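Local coordinates for protein sulfatase (Bacteroides fragilis CAG:558, PDB 6USS) that probably hydrolyses aryl sulfate esters, as a calcium-binding member of the sulfatase family from a human gut bacterium, at residues Pro67-Leu72 / Gly294-Leu299; Gly76-Gln81 / Asp371-Lys376; Val362-Val367 / Pro409-Thr414. The protein carries 1 engineered substitution. All blocks are in the same frame, centred on the assembly; numbering follows the deposited sequence.

Contact 1: Pro67-Leu72 / Gly294-Leu299; sequences PNMERL and GMDKSL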
ATOM      1  N   PRO A  67      -6.510 -32.261  10.518  1.00 19.78           N
ATOM      2  CA  PRO A  67      -5.347 -33.108  10.205  1.00 18.45           C
ATOM      3  C   PRO A  67      -4.140 -32.306   9.764  1.00 22.07           C
ATOM      4  O   PRO A  67      -3.006 -32.766   9.961  1.00 20.10           O
ATOM      5  CB  PRO A  67      -5.861 -34.008   9.075  1.00 13.42           C
ATOM      6  CG  PRO A  67      -6.903 -33.140   8.382  1.00 17.84           C
ATOM      7  CD  PRO A  67      -7.580 -32.390   9.511  1.00 17.20           C
ATOM      8  N   ASN A  68      -4.348 -31.122   9.163  1.00 18.05           N
ATOM      9  CA  ASN A  68      -3.210 -30.332   8.690  1.00 19.90           C
ATOM     10  C   ASN A  68      -2.500 -29.620   9.847  1.00 22.91           C
ATOM     11  O   ASN A  68      -1.278 -29.431   9.802  1.00 23.83           O
ATOM     12  CB  ASN A  68      -3.666 -29.328   7.637  1.00 19.21           C
ATOM     13  CG  ASN A  68      -4.138 -29.990   6.349  1.00 20.50           C
ATOM     14  OD1 ASN A  68      -3.356 -30.590   5.612  1.00 20.42           O
ATOM     15  ND2 ASN A  68      -5.427 -29.850   6.058  1.00 16.11           N
ATOM     16  N   MET A  69      -3.249 -29.207  10.885  1.00 20.04           N
ATOM     17  CA  MET A  69      -2.627 -28.745  12.126  1.00 19.91           C
ATOM     18  C   MET A  69      -1.762 -29.842  12.755  1.00 21.79           C
ATOM     19  O   MET A  69      -0.677 -29.562  13.274  1.00 20.19           O
ATOM     20  CB  MET A  69      -3.701 -28.280  13.125  1.00 14.63           C
ATOM     21  CG  MET A  69      -4.395 -26.971  12.780  1.00 15.16           C
ATOM     22  SD  MET A  69      -5.609 -26.465  14.027  1.00 20.45           S
ATOM     23  CE  MET A  69      -4.601 -26.229  15.498  1.00 14.60           C
ATOM     24  N   GLU A  70      -2.236 -31.096  12.746  1.00 20.88           N
ATOM     25  CA  GLU A  70      -1.438 -32.191  13.297  1.00 21.79           C
ATOM     26  C   GLU A  70      -0.163 -32.393  12.491  1.00 26.25           C
ATOM     27  O   GLU A  70       0.928 -32.554  13.056  1.00 27.81           O
ATOM     28  CB  GLU A  70      -2.258 -33.479  13.313  1.00 21.53           C
ATOM     29  CG  GLU A  70      -3.427 -33.477  14.246  1.00 21.57           C
ATOM     30  CD  GLU A  70      -4.280 -34.734  14.107  1.00 29.27           C
ATOM     31  OE1 GLU A  70      -3.727 -35.799  13.761  1.00 33.63           O
ATOM     32  OE2 GLU A  70      -5.504 -34.658  14.357  1.00 30.72           O
ATOM     33  N   ARG A  71      -0.300 -32.409  11.163  1.00 21.86           N
ATOM     34  CA  ARG A  71       0.838 -32.420  10.248  1.00 24.43           C
ATOM     35  C   ARG A  71       1.844 -31.310  10.581  1.00 25.28           C
ATOM     36  O   ARG A  71       3.046 -31.568  10.730  1.00 19.28           O
ATOM     37  CB  ARG A  71       0.304 -32.282   8.813  1.00 25.76           C
ATOM     38  CG  ARG A  71       1.267 -32.630   7.706  1.00 36.81           C
ATOM     39  CD  ARG A  71       0.539 -32.868   6.378  1.00 38.98           C
ATOM     40  NE  ARG A  71       1.230 -32.231   5.258  1.00 36.95           N
ATOM     41  CZ  ARG A  71       0.722 -31.225   4.553  1.00 38.46           C
ATOM     42  NH1 ARG A  71      -0.482 -30.767   4.862  1.00 32.52           N
ATOM     43  NH2 ARG A  71       1.404 -30.678   3.543  1.00 36.97           N
ATOM     44  N   LEU A  72       1.366 -30.060  10.690  1.00 26.70           N
ATOM     45  CA  LEU A  72       2.256 -28.938  10.995  1.00 22.66           C
ATOM     46  C   LEU A  72       2.955 -29.132  12.342  1.00 24.82           C
ATOM     47  O   LEU A  72       4.153 -28.848  12.477  1.00 22.48           O
ATOM     48  CB  LEU A  72       1.469 -27.624  10.965  1.00 18.94           C
ATOM     49  CG  LEU A  72       2.238 -26.299  11.104  1.00 24.29           C
ATOM     50  CD1 LEU A  72       3.149 -26.069   9.917  1.00 21.81           C
ATOM     51  CD2 LEU A  72       1.293 -25.110  11.280  1.00 20.23           C
ATOM     52  N   GLY A 294     -12.768 -26.397   7.569  1.00 20.65           N
ATOM     53  CA  GLY A 294     -12.473 -25.585   6.400  1.00 19.80           C
ATOM     54  C   GLY A 294     -11.323 -24.629   6.650  1.00 21.15           C
ATOM     55  O   GLY A 294     -10.534 -24.344   5.744  1.00 21.50           O
ATOM     56  N   MET A 295     -11.210 -24.119   7.880  1.00 20.77           N
ATOM     57  CA  MET A 295      -9.996 -23.417   8.273  1.00 18.28           C
ATOM     58  C   MET A 295      -8.782 -24.314   8.073  1.00 18.27           C
ATOM     59  O   MET A 295      -7.785 -23.907   7.472  1.00 19.95           O
ATOM     60  CB  MET A 295     -10.100 -22.965   9.732  1.00 16.76           C
ATOM     61  CG  MET A 295      -8.804 -22.397  10.303  1.00 16.47           C
ATOM     62  SD  MET A 295      -7.714 -23.662  11.008  1.00 17.64           S
ATOM     63  CE  MET A 295      -8.688 -24.234  12.386  1.00 19.47           C
ATOM     64  N   ASP A 296      -8.860 -25.550   8.568  1.00 19.58           N
ATOM     65  CA  ASP A 296      -7.737 -26.471   8.469  1.00 20.35           C
ATOM     66  C   ASP A 296      -7.430 -26.845   7.016  1.00 22.53           C
ATOM     67  O   ASP A 296      -6.266 -27.102   6.675  1.00 18.00           O
ATOM     68  CB  ASP A 296      -8.022 -27.721   9.302  1.00 17.87           C
ATOM     69  CG  ASP A 296      -6.817 -28.656   9.383  1.00 21.59           C
ATOM     70  OD1 ASP A 296      -5.943 -28.443  10.267  1.00 20.00           O
ATOM     71  OD2 ASP A 296      -6.747 -29.607   8.574  1.00 18.93           O
ATOM     72  N   LYS A 297      -8.454 -26.894   6.153  1.00 17.81           N
ATOM     73  CA  LYS A 297      -8.206 -27.148   4.738  1.00 16.00           C
ATOM     74  C   LYS A 297      -7.392 -26.023   4.131  1.00 19.88           C
ATOM     75  O   LYS A 297      -6.507 -26.259   3.298  1.00 17.09           O
ATOM     76  CB  LYS A 297      -9.523 -27.307   3.981  1.00 17.47           C
ATOM     77  CG  LYS A 297      -9.361 -27.457   2.474  1.00 19.32           C
ATOM     78  CD  LYS A 297     -10.718 -27.380   1.767  1.00 19.17           C
ATOM     79  CE  LYS A 297     -10.605 -27.586   0.252  1.00 12.98           C
ATOM     80  NZ  LYS A 297      -9.755 -26.585  -0.433  1.00 16.70           N
ATOM     81  N   SER A 298      -7.682 -24.786   4.546  1.00 18.40           N
ATOM     82  CA  SER A 298      -6.890 -23.648   4.098  1.00 19.50           C
ATOM     83  C   SER A 298      -5.421 -23.802   4.512  1.00 22.18           C
ATOM     84  O   SER A 298      -4.509 -23.578   3.701  1.00 19.83           O
ATOM     85  CB  SER A 298      -7.505 -22.358   4.645  1.00 15.32           C
ATOM     86  OG  SER A 298      -6.692 -21.224   4.384  1.00 18.44           O
ATOM     87  N   LEU A 299      -5.177 -24.196   5.774  1.00 17.63           N
ATOM     88  CA  LEU A 299      -3.808 -24.394   6.240  1.00 14.63           C
ATOM     89  C   LEU A 299      -3.103 -25.444   5.398  1.00 19.97           C
ATOM     90  O   LEU A 299      -1.961 -25.252   4.965  1.00 15.19           O
ATOM     91  CB  LEU A 299      -3.794 -24.799   7.711  1.00 17.13           C
ATOM     92  CG  LEU A 299      -2.416 -25.105   8.323  1.00 16.47           C
ATOM     93  CD1 LEU A 299      -1.608 -23.833   8.591  1.00 16.63           C
ATOM     94  CD2 LEU A 299      -2.560 -25.909   9.583  1.00 12.40           C
TER

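Contact 2: Gly76-Gln81 / Asp371-Lys376; sequences GVMFTQ and DTKCDK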
ATOM      1  N   GLY A  76       6.884 -29.251  13.710  1.00 17.97           N
ATOM      2  CA  GLY A  76       7.297 -28.089  14.472  1.00 16.90           C
ATOM      3  C   GLY A  76       7.111 -28.201  15.974  1.00 23.61           C
ATOM      4  O   GLY A  76       7.171 -29.301  16.543  1.00 24.03           O
ATOM      5  N   VAL A  77       6.902 -27.062  16.633  1.00 19.26           N
ATOM      6  CA  VAL A  77       6.707 -26.999  18.075  1.00 20.42           C
ATOM      7  C   VAL A  77       5.305 -26.474  18.334  1.00 20.56           C
ATOM      8  O   VAL A  77       4.819 -25.593  17.610  1.00 18.56           O
ATOM      9  CB  VAL A  77       7.769 -26.109  18.768  1.00 24.13           C
ATOM     10  CG1 VAL A  77       7.692 -24.668  18.262  1.00 20.24           C
ATOM     11  CG2 VAL A  77       7.639 -26.157  20.312  1.00 12.08           C
ATOM     12  N   MET A  78       4.647 -27.040  19.351  1.00 18.08           N
ATOM     13  CA  MET A  78       3.380 -26.539  19.860  1.00 18.02           C
ATOM     14  C   MET A  78       3.638 -25.721  21.114  1.00 21.20           C
ATOM     15  O   MET A  78       4.446 -26.111  21.962  1.00 26.13           O
ATOM     16  CB  MET A  78       2.424 -27.681  20.203  1.00 17.99           C
ATOM     17  CG  MET A  78       2.123 -28.643  19.069  1.00 18.97           C
ATOM     18  SD  MET A  78       1.279 -30.117  19.689  1.00 22.80           S
ATOM     19  CE  MET A  78      -0.074 -29.364  20.616  1.00 20.43           C
ATOM     20  N   PHE A  79       2.941 -24.602  21.251  1.00 20.47           N
ATOM     21  CA  PHE A  79       2.990 -23.827  22.486  1.00 20.63           C
ATOM     22  C   PHE A  79       1.703 -24.092  23.254  1.00 19.59           C
ATOM     23  O   PHE A  79       0.624 -23.662  22.839  1.00 24.19           O
ATOM     24  CB  PHE A  79       3.185 -22.341  22.202  1.00 18.86           C
ATOM     25  CG  PHE A  79       4.592 -21.989  21.806  1.00 21.29           C
ATOM     26  CD1 PHE A  79       4.992 -22.039  20.471  1.00 19.24           C
ATOM     27  CD2 PHE A  79       5.524 -21.627  22.770  1.00 17.77           C
ATOM     28  CE1 PHE A  79       6.281 -21.713  20.102  1.00 16.12           C
ATOM     29  CE2 PHE A  79       6.825 -21.303  22.412  1.00 15.78           C
ATOM     30  CZ  PHE A  79       7.203 -21.350  21.074  1.00 19.85           C
ATOM     31  N   THR A  80       1.809 -24.819  24.355  1.00 20.39           N
ATOM     32  CA  THR A  80       0.636 -25.222  25.116  1.00 22.17           C
ATOM     33  C   THR A  80       0.188 -24.162  26.118  1.00 19.80           C
ATOM     34  O   THR A  80      -0.851 -24.340  26.765  1.00 18.68           O
ATOM     35  CB  THR A  80       0.900 -26.557  25.835  1.00 15.05           C
ATOM     36  OG1 THR A  80       2.024 -26.417  26.709  1.00 18.56           O
ATOM     37  CG2 THR A  80       1.192 -27.648  24.837  1.00 13.31           C
ATOM     38  N   GLN A  81       0.923 -23.055  26.245  1.00 17.44           N
ATOM     39  CA  GLN A  81       0.546 -21.974  27.157  1.00 20.32           C
ATOM     40  C   GLN A  81       0.759 -20.609  26.487  1.00 18.21           C
ATOM     41  O   GLN A  81       1.440 -19.728  27.002  1.00 19.36           O
ATOM     42  CB  GLN A  81       1.319 -22.099  28.472  1.00 18.09           C
ATOM     43  CG  GLN A  81       0.487 -21.767  29.694  1.00 23.16           C
ATOM     44  CD  GLN A  81       1.178 -22.086  31.037  1.00 26.86           C
ATOM     45  OE1 GLN A  81       0.520 -22.166  32.078  1.00 24.54           O
ATOM     46  NE2 GLN A  81       2.493 -22.270  31.010  1.00 19.87           N
ATOM     47  N   ASP A 371       8.077 -32.025  16.142  1.00 25.07           N
ATOM     48  CA  ASP A 371       7.254 -32.823  17.050  1.00 21.08           C
ATOM     49  C   ASP A 371       7.560 -32.537  18.515  1.00 22.21           C
ATOM     50  O   ASP A 371       7.670 -33.453  19.333  1.00 25.85           O
ATOM     51  CB  ASP A 371       7.400 -34.317  16.761  1.00 19.07           C
ATOM     52  CG  ASP A 371       6.220 -35.129  17.298  1.00 27.30           C
ATOM     53  OD1 ASP A 371       5.091 -34.578  17.352  1.00 22.46           O
ATOM     54  OD2 ASP A 371       6.419 -36.309  17.672  1.00 32.60           O
ATOM     55  N   THR A 372       7.677 -31.259  18.859  1.00 17.56           N
ATOM     56  CA  THR A 372       8.014 -30.892  20.229  1.00 19.32           C
ATOM     57  C   THR A 372       6.955 -29.954  20.797  1.00 21.25           C
ATOM     58  O   THR A 372       6.098 -29.426  20.074  1.00 22.36           O
ATOM     59  CB  THR A 372       9.419 -30.267  20.313  1.00 22.43           C
ATOM     60  OG1 THR A 372       9.489 -29.074  19.517  1.00 22.67           O
ATOM     61  CG2 THR A 372      10.448 -31.240  19.792  1.00 17.79           C
ATOM     62  N   LYS A 373       7.008 -29.777  22.123  1.00 24.82           N
ATOM     63  CA  LYS A 373       6.080 -28.923  22.856  1.00 20.56           C
ATOM     64  C   LYS A 373       6.847 -27.991  23.782  1.00 22.60           C
ATOM     65  O   LYS A 373       7.928 -28.329  24.261  1.00 25.13           O
ATOM     66  CB  LYS A 373       5.079 -29.744  23.685  1.00 18.12           C
ATOM     67  CG  LYS A 373       4.055 -30.509  22.878  1.00 23.36           C
ATOM     68  CD  LYS A 373       3.271 -31.472  23.762  1.00 23.51           C
ATOM     69  CE  LYS A 373       2.518 -32.532  22.942  1.00 33.55           C
ATOM     70  NZ  LYS A 373       1.069 -32.625  23.311  1.00 32.19           N
ATOM     71  N   CYS A 374       6.284 -26.809  24.022  1.00 24.97           N
ATOM     72  CA  CYS A 374       6.905 -25.828  24.896  1.00 21.27           C
ATOM     73  C   CYS A 374       5.861 -25.303  25.863  1.00 23.75           C
ATOM     74  O   CYS A 374       4.867 -24.686  25.457  1.00 19.64           O
ATOM     75  CB  CYS A 374       7.523 -24.665  24.119  1.00 17.60           C
ATOM     76  SG  CYS A 374       8.352 -23.509  25.262  1.00 23.32           S
ATOM     77  N   ASP A 375       6.127 -25.524  27.141  1.00 28.78           N
ATOM     78  CA  ASP A 375       5.263 -25.196  28.266  1.00 23.11           C
ATOM     79  C   ASP A 375       5.367 -23.735  28.686  1.00 23.87           C
ATOM     80  O   ASP A 375       4.469 -23.236  29.377  1.00 20.86           O
ATOM     81  CB  ASP A 375       5.664 -26.094  29.449  1.00 27.58           C
ATOM     82  CG  ASP A 375       4.527 -26.404  30.384  1.00 40.63           C
ATOM     83  OD1 ASP A 375       3.356 -26.032  30.095  1.00 45.37           O
ATOM     84  OD2 ASP A 375       4.822 -27.044  31.426  1.00 46.91           O
ATOM     85  N   LYS A 376       6.451 -23.050  28.314  1.00 18.22           N
ATOM     86  CA  LYS A 376       6.695 -21.696  28.802  1.00 23.34           C
ATOM     87  C   LYS A 376       5.678 -20.723  28.219  1.00 19.54           C
ATOM     88  O   LYS A 376       5.306 -20.816  27.048  1.00 18.94           O
ATOM     89  CB  LYS A 376       8.116 -21.245  28.456  1.00 24.79           C
ATOM     90  CG  LYS A 376       9.205 -22.242  28.886  1.00 25.91           C
ATOM     91  CD  LYS A 376       9.018 -22.611  30.344  1.00 27.80           C
ATOM     92  CE  LYS A 376      10.197 -23.378  30.911  1.00 27.91           C
ATOM     93  NZ  LYS A 376      10.147 -23.221  32.402  1.00 44.81           N
TER
HETATM   94  O   HOH W   1       3.673 -22.173  25.682  1.00 17.82           O

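Contact 3: Val362-Val367 / Pro409-Thr414; sequences VRWPGV and PLLKQT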
ATOM      1  N   VAL A 362       4.566 -23.518  15.646  1.00 14.54           N
ATOM      2  CA  VAL A 362       5.583 -22.900  14.811  1.00 15.98           C
ATOM      3  C   VAL A 362       6.370 -23.992  14.108  1.00 20.76           C
ATOM      4  O   VAL A 362       6.923 -24.892  14.759  1.00 19.49           O
ATOM      5  CB  VAL A 362       6.518 -21.983  15.611  1.00 14.54           C
ATOM      6  CG1 VAL A 362       7.718 -21.595  14.761  1.00 11.59           C
ATOM      7  CG2 VAL A 362       5.765 -20.750  16.105  1.00 12.49           C
ATOM      8  N   ARG A 363       6.397 -23.926  12.782  1.00 19.55           N
ATOM      9  CA  ARG A 363       7.317 -24.702  11.972  1.00 16.84           C
ATOM     10  C   ARG A 363       8.391 -23.743  11.504  1.00 22.88           C
ATOM     11  O   ARG A 363       8.096 -22.601  11.145  1.00 20.56           O
ATOM     12  CB  ARG A 363       6.621 -25.357  10.773  1.00 18.27           C
ATOM     13  CG  ARG A 363       7.521 -26.312   9.969  1.00 21.67           C
ATOM     14  CD  ARG A 363       6.742 -27.089   8.900  1.00 23.56           C
ATOM     15  NE  ARG A 363       6.399 -26.278   7.731  1.00 25.62           N
ATOM     16  CZ  ARG A 363       5.539 -26.647   6.778  1.00 30.19           C
ATOM     17  NH1 ARG A 363       4.927 -27.825   6.842  1.00 24.47           N
ATOM     18  NH2 ARG A 363       5.294 -25.838   5.749  1.00 24.55           N
ATOM     19  N   TRP A 364       9.630 -24.191  11.558  1.00 26.20           N
ATOM     20  CA  TRP A 364      10.801 -23.413  11.181  1.00 22.68           C
ATOM     21  C   TRP A 364      11.885 -24.432  10.848  1.00 24.15           C
ATOM     22  O   TRP A 364      12.721 -24.761  11.707  1.00 22.99           O
ATOM     23  CB  TRP A 364      11.204 -22.479  12.325  1.00 20.84           C
ATOM     24  CG  TRP A 364      12.283 -21.485  11.997  1.00 21.74           C
ATOM     25  CD1 TRP A 364      12.975 -21.373  10.828  1.00 20.44           C
ATOM     26  CD2 TRP A 364      12.788 -20.458  12.861  1.00 19.29           C
ATOM     27  NE1 TRP A 364      13.878 -20.334  10.905  1.00 17.72           N
ATOM     28  CE2 TRP A 364      13.784 -19.759  12.145  1.00 20.61           C
ATOM     29  CE3 TRP A 364      12.487 -20.055  14.166  1.00 21.62           C
ATOM     30  CZ2 TRP A 364      14.488 -18.691  12.695  1.00 13.51           C
ATOM     31  CZ3 TRP A 364      13.181 -18.984  14.707  1.00 21.90           C
ATOM     32  CH2 TRP A 364      14.171 -18.314  13.969  1.00 16.76           C
ATOM     33  N   PRO A 365      11.868 -24.991   9.638  1.00 24.89           N
ATOM     34  CA  PRO A 365      12.743 -26.135   9.329  1.00 21.56           C
ATOM     35  C   PRO A 365      14.219 -25.783   9.473  1.00 19.34           C
ATOM     36  O   PRO A 365      14.677 -24.734   9.013  1.00 18.14           O
ATOM     37  CB  PRO A 365      12.377 -26.478   7.879  1.00 19.19           C
ATOM     38  CG  PRO A 365      11.020 -25.842   7.652  1.00 21.72           C
ATOM     39  CD  PRO A 365      11.004 -24.615   8.502  1.00 22.15           C
ATOM     40  N   GLY A 366      14.961 -26.668  10.138  1.00 23.71           N
ATOM     41  CA  GLY A 366      16.361 -26.453  10.422  1.00 22.99           C
ATOM     42  C   GLY A 366      16.662 -25.743  11.731  1.00 25.47           C
ATOM     43  O   GLY A 366      17.814 -25.783  12.197  1.00 25.16           O
ATOM     44  N   VAL A 367      15.672 -25.090  12.328  1.00 17.21           N
ATOM     45  CA  VAL A 367      15.845 -24.320  13.550  1.00 18.01           C
ATOM     46  C   VAL A 367      15.041 -24.923  14.692  1.00 23.29           C
ATOM     47  O   VAL A 367      15.556 -25.134  15.790  1.00 21.81           O
ATOM     48  CB  VAL A 367      15.451 -22.844  13.319  1.00 22.94           C
ATOM     49  CG1 VAL A 367      15.543 -22.035  14.624  1.00 17.30           C
ATOM     50  CG2 VAL A 367      16.303 -22.234  12.189  1.00 16.46           C
ATOM     51  N   PRO A 409      14.133 -17.394  21.852  1.00 19.73           N
ATOM     52  CA  PRO A 409      14.853 -18.310  22.758  1.00 22.39           C
ATOM     53  C   PRO A 409      14.055 -19.547  23.135  1.00 21.64           C
ATOM     54  O   PRO A 409      14.664 -20.569  23.469  1.00 24.21           O
ATOM     55  CB  PRO A 409      15.172 -17.438  23.983  1.00 18.04           C
ATOM     56  CG  PRO A 409      15.293 -16.090  23.435  1.00 21.29           C
ATOM     57  CD  PRO A 409      14.247 -15.998  22.326  1.00 20.71           C
ATOM     58  N   LEU A 410      12.719 -19.503  23.096  1.00 22.35           N
ATOM     59  CA  LEU A 410      11.965 -20.738  23.281  1.00 17.89           C
ATOM     60  C   LEU A 410      12.026 -21.601  22.034  1.00 14.49           C
ATOM     61  O   LEU A 410      12.114 -22.830  22.131  1.00 18.81           O
ATOM     62  CB  LEU A 410      10.516 -20.432  23.650  1.00 17.91           C
ATOM     63  CG  LEU A 410      10.347 -19.601  24.921  1.00 18.21           C
ATOM     64  CD1 LEU A 410       8.924 -19.061  25.045  1.00 15.20           C
ATOM     65  CD2 LEU A 410      10.734 -20.428  26.133  1.00 15.59           C
ATOM     66  N   LEU A 411      12.013 -20.978  20.857  1.00 16.25           N
ATOM     67  CA  LEU A 411      12.057 -21.749  19.617  1.00 20.00           C
ATOM     68  C   LEU A 411      13.386 -22.484  19.465  1.00 21.28           C
ATOM     69  O   LEU A 411      13.436 -23.586  18.908  1.00 17.29           O
ATOM     70  CB  LEU A 411      11.815 -20.832  18.425  1.00 12.03           C
ATOM     71  CG  LEU A 411      10.415 -20.229  18.402  1.00 17.73           C
ATOM     72  CD1 LEU A 411      10.368 -19.129  17.358  1.00 17.89           C
ATOM     73  CD2 LEU A 411       9.356 -21.293  18.132  1.00 12.39           C
ATOM     74  N   LYS A 412      14.471 -21.893  19.959  1.00 25.89           N
ATOM     75  CA  LYS A 412      15.802 -22.460  19.815  1.00 23.41           C
ATOM     76  C   LYS A 412      16.320 -23.129  21.091  1.00 24.04           C
ATOM     77  O   LYS A 412      17.436 -23.655  21.079  1.00 25.07           O
ATOM     78  CB  LYS A 412      16.764 -21.362  19.351  1.00 24.56           C
ATOM     79  CG  LYS A 412      16.355 -20.702  18.030  1.00 22.97           C
ATOM     80  CD  LYS A 412      17.288 -19.542  17.706  1.00 23.73           C
ATOM     81  CE  LYS A 412      17.976 -19.726  16.361  1.00 33.13           C
ATOM     82  NZ  LYS A 412      19.033 -18.702  16.135  1.00 31.06           N
ATOM     83  N   GLN A 413      15.528 -23.147  22.175  1.00 19.26           N
ATOM     84  CA  GLN A 413      15.941 -23.698  23.475  1.00 19.91           C
ATOM     85  C   GLN A 413      17.281 -23.120  23.927  1.00 19.81           C
ATOM     86  O   GLN A 413      18.192 -23.840  24.327  1.00 19.47           O
ATOM     87  CB  GLN A 413      16.001 -25.226  23.449  1.00 23.68           C
ATOM     88  CG  GLN A 413      14.710 -25.914  22.999  1.00 34.67           C
ATOM     89  CD  GLN A 413      14.585 -27.346  23.522  1.00 47.40           C
ATOM     90  OE1 GLN A 413      14.345 -27.573  24.715  1.00 55.57           O
ATOM     91  NE2 GLN A 413      14.753 -28.316  22.626  1.00 39.35           N
ATOM     92  N   THR A 414      17.402 -21.798  23.831  1.00 20.46           N
ATOM     93  CA  THR A 414      18.555 -21.078  24.344  1.00 17.38           C
ATOM     94  C   THR A 414      18.270 -20.330  25.632  1.00 22.57           C
ATOM     95  O   THR A 414      19.214 -20.043  26.373  1.00 26.93           O
ATOM     96  CB  THR A 414      19.075 -20.062  23.314  1.00 18.18           C
ATOM     97  OG1 THR A 414      18.037 -19.122  23.005  1.00 24.69           O
ATOM     98  CG2 THR A 414      19.512 -20.766  22.048  1.00 14.56           C
TER

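Contact 1: Pro67-Leu72 / Gly294-Leu299
Asp296 and the backbone of Asn68 and Met69 anchor a buried helix-to-helix contact, in which a carboxylate from the long helix 283-308 holds the first turn of the short helix 67-74. The two segment axes come within 8.4 Å and their N-to-C directions differ by 43°. With CG anti to its backbone N (chi1 -173°), Asp296 directs its carboxylate at the start of helix 67-74, where the two oxygens take separate backbone N-H groups. Asn68 N donates to Asp296 OD2 at 2.9 Å and Met69 N to Asp296 OD1 at 2.9 Å, each meeting a syn lone pair. A second donor reaches OD2 from the Asn68 side chain: ND2 stands 2.9 Å from Asp296 OD2 and comes from above the carboxylate, 48° out of its plane. The same ND2 makes a weak bond to Asp296 O, so that one amide group spans the acid and its backbone. Pro67 closes on the pair as well, its CD 3.1 Å from Asp296 OD2. The N-H groups at this helix start probably stabilise the buried negative charge.

Beside the polar grip the contact is apolar. Leu299 CD2 packs against the first turn and meets Met69 CG at 3.8 Å, the side chains crossing at about a right angle. Leu72 CD2 touches Leu299 CD1 at 4.2 Å, and Met69 SD faces Met295 CE at 4.1 Å. Phe39 and Phe319 of the central sheet lie against this layer, whereas the amine of Lys297 turns to salt bridges with Glu233 and Asp301. Two helices stacked side by side on a sheet of largely parallel strands fit the alpha/beta fold of the sulfatases, which belong to the alkaline phosphatase clan.

Contact 2: Gly76-Gln81 / Asp371-Lys376
Cys374 SG is anti to the backbone N (chi1 -177°) and Phe79 CG anti to the carbonyl carbon (chi1 -76°), on paired strands, and both side chains point to the same face of the sheet. Phe79 CE2 meets Cys374 CB at 3.8 Å, and Cys374 SG lies 4.9 Å from the centroid of the Phe79 ring in an oblique sulfur-aromatic contact. On the same face Val77 CG2 lies 3.5 Å from Thr372 OG1; that hydroxyl is hydrogen-bonded to the backbone O of Lys369. Met78 and Lys373 occupy the other face.

Strands 77-79 and 372-374 run parallel, 27° apart, with Val77, Met78 and Phe79 opposite Thr372, Lys373 and Cys374. Backbone bonds link them in the parallel pattern: Thr372 N to Gly76 O, Met78 N to Thr372 O, Cys374 N to Met78 O at 2.8 Å, and a longer one from Thr80 N to Cys374 O at 3.3 Å. Strand 357-363 pairs with 77-83 in the antiparallel sense, so 77-83 joins parallel and antiparallel partners within the mixed central sheet of the sulfatase fold.

Where the chain turns a corner at Thr80 and Gln81, side chain and solvent take over. Gln81 NE2 gives a bond to Asp375 O at 2.7 Å, entering nearly along the C=O axis, while Gln81 OE1 accepts from Arg445. A water accepts from Gln81 N at 2.9 Å and donates to Cys374 O at 2.8 Å, bridging the two chain segments beside the edge of the Phe79 ring.

Contact 3: Val362-Val367 / Pro409-Thr414
Leu411 is the tightly packed part of this contact: its two methyl groups divide between Val362 and Trp364. Leu411 CG sits anti to its carbonyl carbon (chi1 -65°). From this branch point CD2 rests on the strand residue, 3.8 Å from Val362 CG1, and CD1 meets the benzo part of the indole near its plane, at the edge, 3.9 Å from Trp364 CZ3. Leu411 crosses both partners at about a right angle. Val77 and Phe79 of the adjoining strand 77-83 also pack on Leu411, while Ile318 backs Val362.

The solvent side is thinner rather than more distant: one valine methyl against the aliphatic part of an exposed lysine. Val367 CG1 touches Lys412 CG at 3.7 Å and Lys412 CE at 3.8 Å, where the lysine chain passes obliquely. The same Val367 CG1 lies over the centre of the Trp364 ring system, 3.5 Å above its plane, joining the solvent side to the indole whose edge serves the buried one.

The turn between them brings Val367 over the indole face: Val367 N bonds to Trp364 O at 3.0 Å, closing a turn through Pro365 and Gly366. The backbone angles of Pro365 and Gly366 are those of a type II beta turn. Helix 408-412 thus covers the end of strand 357-363 and the turn after it, as helices cover a central sheet in an alpha/beta fold.

Contact 1 adjoins contact 2 in sequence, helix 67-74 leading into strand 77-83, although their centres lie about 17 Å apart. Contacts 2 and 3 are closer, about 10 Å between centres, and share the sheet: Val77 N stands 2.9 Å from Val362 O, a probable hydrogen bond, and Phe79 CZ is 3.6 Å from Leu411 CD2. Contact 1 meets contact 3, about 21 Å away centre to centre, through Leu72 CD1 and Arg363 CB, 3.6 Å apart. Contact 1 is the nearest of the three to the metal site without touching it: the Met295 side chain is about 9 Å from that of Asp42 and about 13 Å from the calcium ion, which the engineered Cys88 also helps bind. Contacts 2 and 3 lie away from that site.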